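PDB 3FH1: uncharacterized NTF2-like protein from Mesorhizobium loti, which is of unknown function but has an NTF2-like, SnoaL-related fold, in which a curved sheet and its helices commonly enclose a ligand-binding pocket. Local coordinates for residues D103-V115 against R119-G129. Numbering follows the deposited sequence. Where two conformers were deposited one is given.
Sequences DGNSVRGVNLMRV and RIVEAMGYVKG. With EDO (1,2-ethanediol), chain D.
From Gly-109 to Val-115, strand 106-115 runs antiparallel to strand 119-127, their axes 165° apart, as the C-terminal beta hairpin of the NTF2-like fold. Val-110, Leu-112 and Arg-114 form hydrogen-bonded pairs with Tyr-126, Met-124 and Glu-122; Lys-128 N also bonds Arg-108 O. Near the turn the register slips by one residue at a classic beta bulge: Arg-114 O accepts from both Val-121 N (2.9 Å) and Glu-122 N (3.3 Å). On the sheet face turned to helix 16-31, the bent selenomethionine Met-113 sets its SE 3.6 Å from Ala-123 CB and its CE 3.7 Å from Ile-120 CD1; Phe-26 of that helix touches both Met-113 and Ile-120. Asn-111 shares this face and holds Trp-97 NE1 through OD1, while its ND2 makes a weak hydrogen bond to an unidentified ligand, probably from the crystallisation liquor, consistent with a pocket here. The other face carries Val-110, whose CG1 meets Tyr-126 CB at 4.0 Å, and the second subunit packs there. Arg-108 and Lys-128 lie side by side; Arg-108 forms salt bridges through NE to Glu-84 of its own chain and through NH1 to Glu-49 of the second subunit, whose Gly-125 O accepts from Lys-128 NZ. Arg-114 and Glu-122 both leave with CG anti to the backbone N, and the bend of Arg-114 at chi3 (59°) turns NE toward the glutamate. Val-121 CG2 lies over one face of the Arg-114 guanidinium, toward the rim; at the edge Arg-114 NE donates to Glu-122 OE1 at 3.0 Å in a salt bridge, near the guanidinium plane but from above the carboxylate plane.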
ATOM      1  N   ASP A 103       2.444  22.155 -10.599  1.00 39.39           N
ATOM      2  CA  ASP A 103       1.364  23.137 -10.438  1.00 37.99           C
ATOM      3  C   ASP A 103       1.073  23.473  -8.995  1.00 37.04           C
ATOM      4  O   ASP A 103       0.125  24.193  -8.723  1.00 38.95           O
ATOM      5  CB  ASP A 103       0.068  22.661 -11.090  1.00 37.04           C
ATOM      6  CG  ASP A 103      -0.529  21.444 -10.407  1.00 44.98           C
ATOM      7  OD1 ASP A 103      -0.066  21.042  -9.309  1.00 36.66           O
ATOM      8  OD2 ASP A 103      -1.480  20.892 -10.984  1.00 52.05           O
ATOM      9  N   GLY A 104       1.853  22.938  -8.057  1.00 34.39           N
ATOM     10  CA  GLY A 104       1.655  23.290  -6.656  1.00 31.25           C
ATOM     11  C   GLY A 104       0.708  22.353  -5.919  1.00 29.26           C
ATOM     12  O   GLY A 104       0.587  22.440  -4.707  1.00 30.63           O
ATOM     13  N   ASN A 105       0.041  21.459  -6.641  1.00 30.78           N
ATOM     14  CA  ASN A 105      -0.859  20.497  -5.994  1.00 30.63           C
ATOM     15  C   ASN A 105      -0.033  19.323  -5.445  1.00 27.32           C
ATOM     16  O   ASN A 105       1.125  19.145  -5.819  1.00 24.45           O
ATOM     17  CB  ASN A 105      -1.906  19.997  -7.004  1.00 32.03           C
ATOM     18  CG  ASN A 105      -2.881  21.089  -7.415  1.00 43.57           C
ATOM     19  OD1 ASN A 105      -3.395  21.808  -6.569  1.00 44.02           O
ATOM     20  ND2 ASN A 105      -3.134  21.213  -8.716  1.00 42.44           N
ATOM     21  N   SER A 106      -0.644  18.517  -4.589  1.00 25.79           N
ATOM     22  CA  SER A 106       0.016  17.316  -4.119  1.00 23.79           C
ATOM     23  C   SER A 106      -0.980  16.199  -4.069  1.00 23.08           C
ATOM     24  O   SER A 106      -2.192  16.442  -4.190  1.00 22.92           O
ATOM     25  CB  SER A 106       0.629  17.497  -2.729  1.00 24.05           C
ATOM     26  OG  SER A 106      -0.360  17.585  -1.716  1.00 24.88           O
ATOM     27  N   VAL A 107      -0.465  14.987  -3.922  1.00 21.62           N
ATOM     28  CA  VAL A 107      -1.289  13.813  -3.727  1.00 19.80           C
ATOM     29  C   VAL A 107      -0.532  12.813  -2.827  1.00 22.19           C
ATOM     30  O   VAL A 107       0.683  12.630  -2.939  1.00 21.70           O
ATOM     31  CB  VAL A 107      -1.737  13.148  -5.059  1.00 21.00           C
ATOM     32  CG1 VAL A 107      -0.521  12.661  -5.902  1.00 21.27           C
ATOM     33  CG2 VAL A 107      -2.740  12.009  -4.790  1.00 26.27           C
ATOM     34  N   ARG A 108      -1.240  12.203  -1.882  1.00 19.13           N
ATOM     35  CA  ARG A 108      -0.640  11.128  -1.100  1.00 19.74           C
ATOM     36  C   ARG A 108      -0.711   9.804  -1.829  1.00 21.66           C
ATOM     37  O   ARG A 108      -1.664   9.515  -2.559  1.00 21.85           O
ATOM     38  CB  ARG A 108      -1.310  11.033   0.259  1.00 19.53           C
ATOM     39  CG  ARG A 108      -1.289  12.267   1.114  1.00 19.72           C
ATOM     40  CD  ARG A 108      -2.021  12.042   2.414  1.00 22.62           C
ATOM     41  NE  ARG A 108      -1.323  11.142   3.326  1.00 20.09           N
ATOM     42  CZ  ARG A 108      -1.941  10.372   4.219  1.00 22.55           C
ATOM     43  NH1 ARG A 108      -3.244  10.403   4.344  1.00 20.88           N
ATOM     44  NH2 ARG A 108      -1.238   9.586   5.012  1.00 23.58           N
ATOM     45  N   GLY A 109       0.286   8.962  -1.574  1.00 20.42           N
ATOM     46  CA  GLY A 109       0.387   7.636  -2.209  1.00 21.45           C
ATOM     47  C   GLY A 109       1.240   6.686  -1.443  1.00 18.64           C
ATOM     48  O   GLY A 109       1.745   6.981  -0.345  1.00 18.44           O
ATOM     49  N   VAL A 110       1.408   5.508  -2.018  1.00 19.73           N
ATOM     50  CA  VAL A 110       2.173   4.468  -1.398  1.00 19.91           C
ATOM     51  C   VAL A 110       2.762   3.577  -2.485  1.00 21.06           C
ATOM     52  O   VAL A 110       2.151   3.365  -3.564  1.00 20.99           O
ATOM     53  CB  VAL A 110       1.290   3.584  -0.440  1.00 19.95           C
ATOM     54  CG1 VAL A 110       0.174   2.849  -1.205  1.00 22.01           C
ATOM     55  CG2 VAL A 110       2.194   2.667   0.435  1.00 21.43           C
ATOM     56  N   ASN A 111       3.967   3.081  -2.206  1.00 21.17           N
ATOM     57  CA  ASN A 111       4.582   2.044  -3.011  1.00 18.80           C
ATOM     58  C   ASN A 111       4.689   0.748  -2.169  1.00 21.68           C
ATOM     59  O   ASN A 111       5.102   0.775  -0.985  1.00 23.42           O
ATOM     60  CB  ASN A 111       6.042   2.345  -3.372  1.00 22.19           C
ATOM     61  CG  ASN A 111       6.198   3.382  -4.434  1.00 26.85           C
ATOM     62  OD1 ASN A 111       5.306   4.138  -4.736  1.00 25.67           O
ATOM     63  ND2 ASN A 111       7.382   3.384  -5.068  1.00 34.79           N
ATOM     64  N   LEU A 112       4.292  -0.379  -2.767  0.50 21.20           N
ATOM     65  CA  LEU A 112       4.567  -1.695  -2.224  0.50 18.93           C
ATOM     66  C   LEU A 112       5.737  -2.290  -2.991  0.50 20.82           C
ATOM     67  O   LEU A 112       5.680  -2.530  -4.206  0.50 22.61           O
ATOM     68  CB  LEU A 112       3.385  -2.647  -2.355  0.50 20.21           C
ATOM     69  CG  LEU A 112       2.393  -2.660  -1.202  0.50 18.77           C
ATOM     70  CD1 LEU A 112       1.751  -1.241  -1.046  0.50 21.82           C
ATOM     71  CD2 LEU A 112       1.332  -3.778  -1.413  0.50 16.18           C
HETATM   72  N   MSE A 113       6.775  -2.594  -2.244  1.00 20.04           N
HETATM   73  CA  MSE A 113       8.064  -2.977  -2.835  1.00 21.39           C
HETATM   74  C   MSE A 113       8.463  -4.339  -2.455  1.00 23.01           C
HETATM   75  O   MSE A 113       8.250  -4.752  -1.320  1.00 22.82           O
HETATM   76  CB  MSE A 113       9.172  -2.002  -2.357  1.00 21.66           C
HETATM   77  CG  MSE A 113       8.868  -0.532  -2.542  1.00 19.53           C
HETATM   78 SE   MSE A 113       8.960   0.077  -4.345  0.75 20.11          SE
HETATM   79  CE  MSE A 113      10.880   0.055  -4.508  1.00 21.49           C
ATOM     80  N   ARG A 114       9.083  -5.055  -3.400  1.00 19.91           N
ATOM     81  CA  ARG A 114       9.550  -6.393  -3.132  1.00 19.92           C
ATOM     82  C   ARG A 114      10.940  -6.604  -3.745  1.00 20.77           C
ATOM     83  O   ARG A 114      11.182  -6.161  -4.892  1.00 22.33           O
ATOM     84  CB  ARG A 114       8.574  -7.438  -3.629  1.00 22.13           C
ATOM     85  CG  ARG A 114       8.996  -8.866  -3.260  1.00 26.01           C
ATOM     86  CD  ARG A 114       7.930  -9.911  -3.516  1.00 28.41           C
ATOM     87  NE  ARG A 114       7.502  -9.968  -4.898  1.00 30.43           N
ATOM     88  CZ  ARG A 114       8.096 -10.689  -5.830  1.00 32.55           C
ATOM     89  NH1 ARG A 114       9.146 -11.433  -5.539  1.00 30.74           N
ATOM     90  NH2 ARG A 114       7.616 -10.670  -7.071  1.00 41.19           N
ATOM     91  N   VAL A 115      11.838  -7.183  -2.956  0.50 21.71           N
ATOM     92  CA  VAL A 115      13.199  -7.448  -3.403  0.50 20.03           C
ATOM     93  C   VAL A 115      13.500  -8.907  -3.444  0.50 22.36           C
ATOM     94  O   VAL A 115      12.991  -9.685  -2.630  0.50 18.12           O
ATOM     95  CB  VAL A 115      14.211  -6.786  -2.489  0.50 22.09           C
ATOM     96  CG1 VAL A 115      14.030  -5.245  -2.588  0.50 15.16           C
ATOM     97  CG2 VAL A 115      14.048  -7.317  -1.059  0.50 20.41           C
ATOM     98  N   ARG A 119      17.945  -7.042  -5.122  1.00 20.38           N
ATOM     99  CA  ARG A 119      17.460  -6.016  -6.042  1.00 18.94           C
ATOM    100  C   ARG A 119      15.941  -5.929  -6.062  1.00 19.19           C
ATOM    101  O   ARG A 119      15.242  -6.951  -5.767  1.00 20.52           O
ATOM    102  CB  ARG A 119      17.981  -6.239  -7.470  1.00 20.22           C
ATOM    103  CG  ARG A 119      19.506  -6.108  -7.593  1.00 21.11           C
ATOM    104  CD  ARG A 119      19.952  -6.150  -9.060  1.00 22.25           C
ATOM    105  NE  ARG A 119      21.419  -6.034  -9.167  1.00 22.65           N
ATOM    106  CZ  ARG A 119      22.240  -7.062  -9.018  1.00 22.81           C
ATOM    107  NH1 ARG A 119      21.761  -8.258  -8.791  1.00 21.33           N
ATOM    108  NH2 ARG A 119      23.540  -6.885  -9.089  1.00 24.48           N
ATOM    109  N   ILE A 120      15.439  -4.753  -6.416  1.00 20.43           N
ATOM    110  CA  ILE A 120      13.984  -4.546  -6.524  1.00 20.26           C
ATOM    111  C   ILE A 120      13.459  -5.325  -7.703  1.00 20.31           C
ATOM    112  O   ILE A 120      13.943  -5.109  -8.829  1.00 20.98           O
ATOM    113  CB  ILE A 120      13.598  -3.076  -6.705  1.00 21.24           C
ATOM    114  CG1 ILE A 120      14.112  -2.292  -5.494  1.00 22.70           C
ATOM    115  CG2 ILE A 120      12.088  -2.902  -6.868  1.00 20.81           C
ATOM    116  CD1 ILE A 120      14.312  -0.792  -5.716  1.00 22.77           C
ATOM    117  N   VAL A 121      12.495  -6.232  -7.470  1.00 20.29           N
ATOM    118  CA  VAL A 121      11.855  -6.994  -8.524  1.00 21.79           C
ATOM    119  C   VAL A 121      10.429  -6.565  -8.812  1.00 22.84           C
ATOM    120  O   VAL A 121       9.909  -6.889  -9.861  1.00 20.80           O
ATOM    121  CB  VAL A 121      11.842  -8.467  -8.245  1.00 23.27           C
ATOM    122  CG1 VAL A 121      13.233  -9.049  -8.325  1.00 26.13           C
ATOM    123  CG2 VAL A 121      11.137  -8.836  -6.944  1.00 21.07           C
ATOM    124  N   GLU A 122       9.813  -5.852  -7.860  0.50 22.92           N
ATOM    125  CA  GLU A 122       8.405  -5.478  -7.968  0.50 22.43           C
ATOM    126  C   GLU A 122       8.193  -4.171  -7.220  0.50 22.04           C
ATOM    127  O   GLU A 122       8.707  -3.952  -6.108  0.50 19.28           O
ATOM    128  CB  GLU A 122       7.541  -6.597  -7.373  0.50 22.80           C
ATOM    129  CG  GLU A 122       6.063  -6.375  -7.314  0.50 27.09           C
ATOM    130  CD  GLU A 122       5.327  -7.620  -6.777  0.50 24.31           C
ATOM    131  OE1 GLU A 122       5.402  -7.906  -5.550  0.50 29.79           O
ATOM    132  OE2 GLU A 122       4.692  -8.320  -7.598  0.50 33.27           O
ATOM    133  N   ALA A 123       7.503  -3.247  -7.871  1.00 21.39           N
ATOM    134  CA  ALA A 123       7.123  -1.980  -7.243  1.00 21.75           C
ATOM    135  C   ALA A 123       5.702  -1.695  -7.695  1.00 23.83           C
ATOM    136  O   ALA A 123       5.443  -1.575  -8.910  1.00 24.19           O
ATOM    137  CB  ALA A 123       8.024  -0.825  -7.659  1.00 21.19           C
HETATM  138  N   MSE A 124       4.791  -1.523  -6.738  0.50 20.58           N
HETATM  139  CA  MSE A 124       3.354  -1.332  -7.039  0.50 19.49           C
HETATM  140  C   MSE A 124       2.838  -0.055  -6.390  0.50 20.34           C
HETATM  141  O   MSE A 124       2.795   0.061  -5.167  0.50 20.43           O
HETATM  142  CB  MSE A 124       2.566  -2.564  -6.561  0.50 19.04           C
HETATM  143  CG  MSE A 124       3.072  -3.854  -7.148  0.50 15.99           C
HETATM  144 SE   MSE A 124       2.158  -5.301  -6.339  0.37 20.24          SE
HETATM  145  CE  MSE A 124       2.360  -6.633  -7.580  0.50 24.05           C
ATOM    146  N   GLY A 125       2.467   0.912  -7.212  1.00 20.62           N
ATOM    147  CA  GLY A 125       2.104   2.232  -6.740  1.00 21.91           C
ATOM    148  C   GLY A 125       0.624   2.510  -6.731  1.00 21.45           C
ATOM    149  O   GLY A 125      -0.124   2.099  -7.631  1.00 21.18           O
ATOM    150  N   TYR A 126       0.179   3.211  -5.661  1.00 20.06           N
ATOM    151  CA  TYR A 126      -1.206   3.633  -5.527  1.00 22.10           C
ATOM    152  C   TYR A 126      -1.313   5.044  -4.945  1.00 19.54           C
ATOM    153  O   TYR A 126      -0.367   5.494  -4.311  1.00 20.43           O
ATOM    154  CB  TYR A 126      -1.962   2.688  -4.618  1.00 21.76           C
ATOM    155  CG  TYR A 126      -1.921   1.207  -4.995  1.00 19.65           C
ATOM    156  CD1 TYR A 126      -0.811   0.440  -4.739  1.00 20.05           C
ATOM    157  CD2 TYR A 126      -2.981   0.602  -5.624  1.00 21.98           C
ATOM    158  CE1 TYR A 126      -0.793  -0.922  -5.048  1.00 20.12           C
ATOM    159  CE2 TYR A 126      -2.961  -0.747  -5.949  1.00 20.52           C
ATOM    160  CZ  TYR A 126      -1.849  -1.513  -5.682  1.00 20.91           C
ATOM    161  OH  TYR A 126      -1.819  -2.870  -5.999  1.00 21.91           O
ATOM    162  N   VAL A 127      -2.464   5.695  -5.125  1.00 21.56           N
ATOM    163  CA  VAL A 127      -2.677   7.065  -4.717  1.00 20.40           C
ATOM    164  C   VAL A 127      -4.042   7.246  -4.111  1.00 21.67           C
ATOM    165  O   VAL A 127      -4.890   6.384  -4.224  1.00 21.72           O
ATOM    166  CB  VAL A 127      -2.546   8.046  -5.907  1.00 21.36           C
ATOM    167  CG1 VAL A 127      -1.080   8.175  -6.330  1.00 22.00           C
ATOM    168  CG2 VAL A 127      -3.438   7.625  -7.106  1.00 20.40           C
ATOM    169  N   LYS A 128      -4.280   8.386  -3.482  1.00 21.23           N
ATOM    170  CA  LYS A 128      -5.657   8.789  -3.187  1.00 20.17           C
ATOM    171  C   LYS A 128      -6.269   9.195  -4.494  1.00 23.38           C
ATOM    172  O   LYS A 128      -5.603   9.820  -5.335  1.00 21.90           O
ATOM    173  CB  LYS A 128      -5.659   9.973  -2.219  1.00 22.14           C
ATOM    174  CG  LYS A 128      -4.950   9.654  -0.894  1.00 20.97           C
ATOM    175  CD  LYS A 128      -5.590   8.451  -0.150  1.00 19.64           C
ATOM    176  CE  LYS A 128      -4.991   8.222   1.260  1.00 18.31           C
ATOM    177  NZ  LYS A 128      -5.563   7.035   2.003  1.00 20.81           N
ATOM    178  N   GLY A 129      -7.535   8.854  -4.670  1.00 23.76           N
ATOM    179  CA  GLY A 129      -8.190   9.022  -5.955  1.00 23.65           C
ATOM    180  C   GLY A 129      -9.152  10.164  -6.045  1.00 30.27           C
ATOM    181  O   GLY A 129      -9.750  10.224  -7.129  1.00 33.09           O
ATOM    182  OXT GLY A 129      -9.406  10.983  -5.134  1.00 25.27           O
TER
HETATM  183  C1  EDO D 131      22.468  -4.138 -12.568  1.00 40.72           C
HETATM  184  O1  EDO D 131      21.746  -4.246 -11.305  1.00 31.86           O
HETATM  185  C2  EDO D 131      23.944  -4.410 -12.371  1.00 38.94           C
HETATM  186  O2  EDO D 131      24.452  -3.649 -11.249  1.00 41.23           O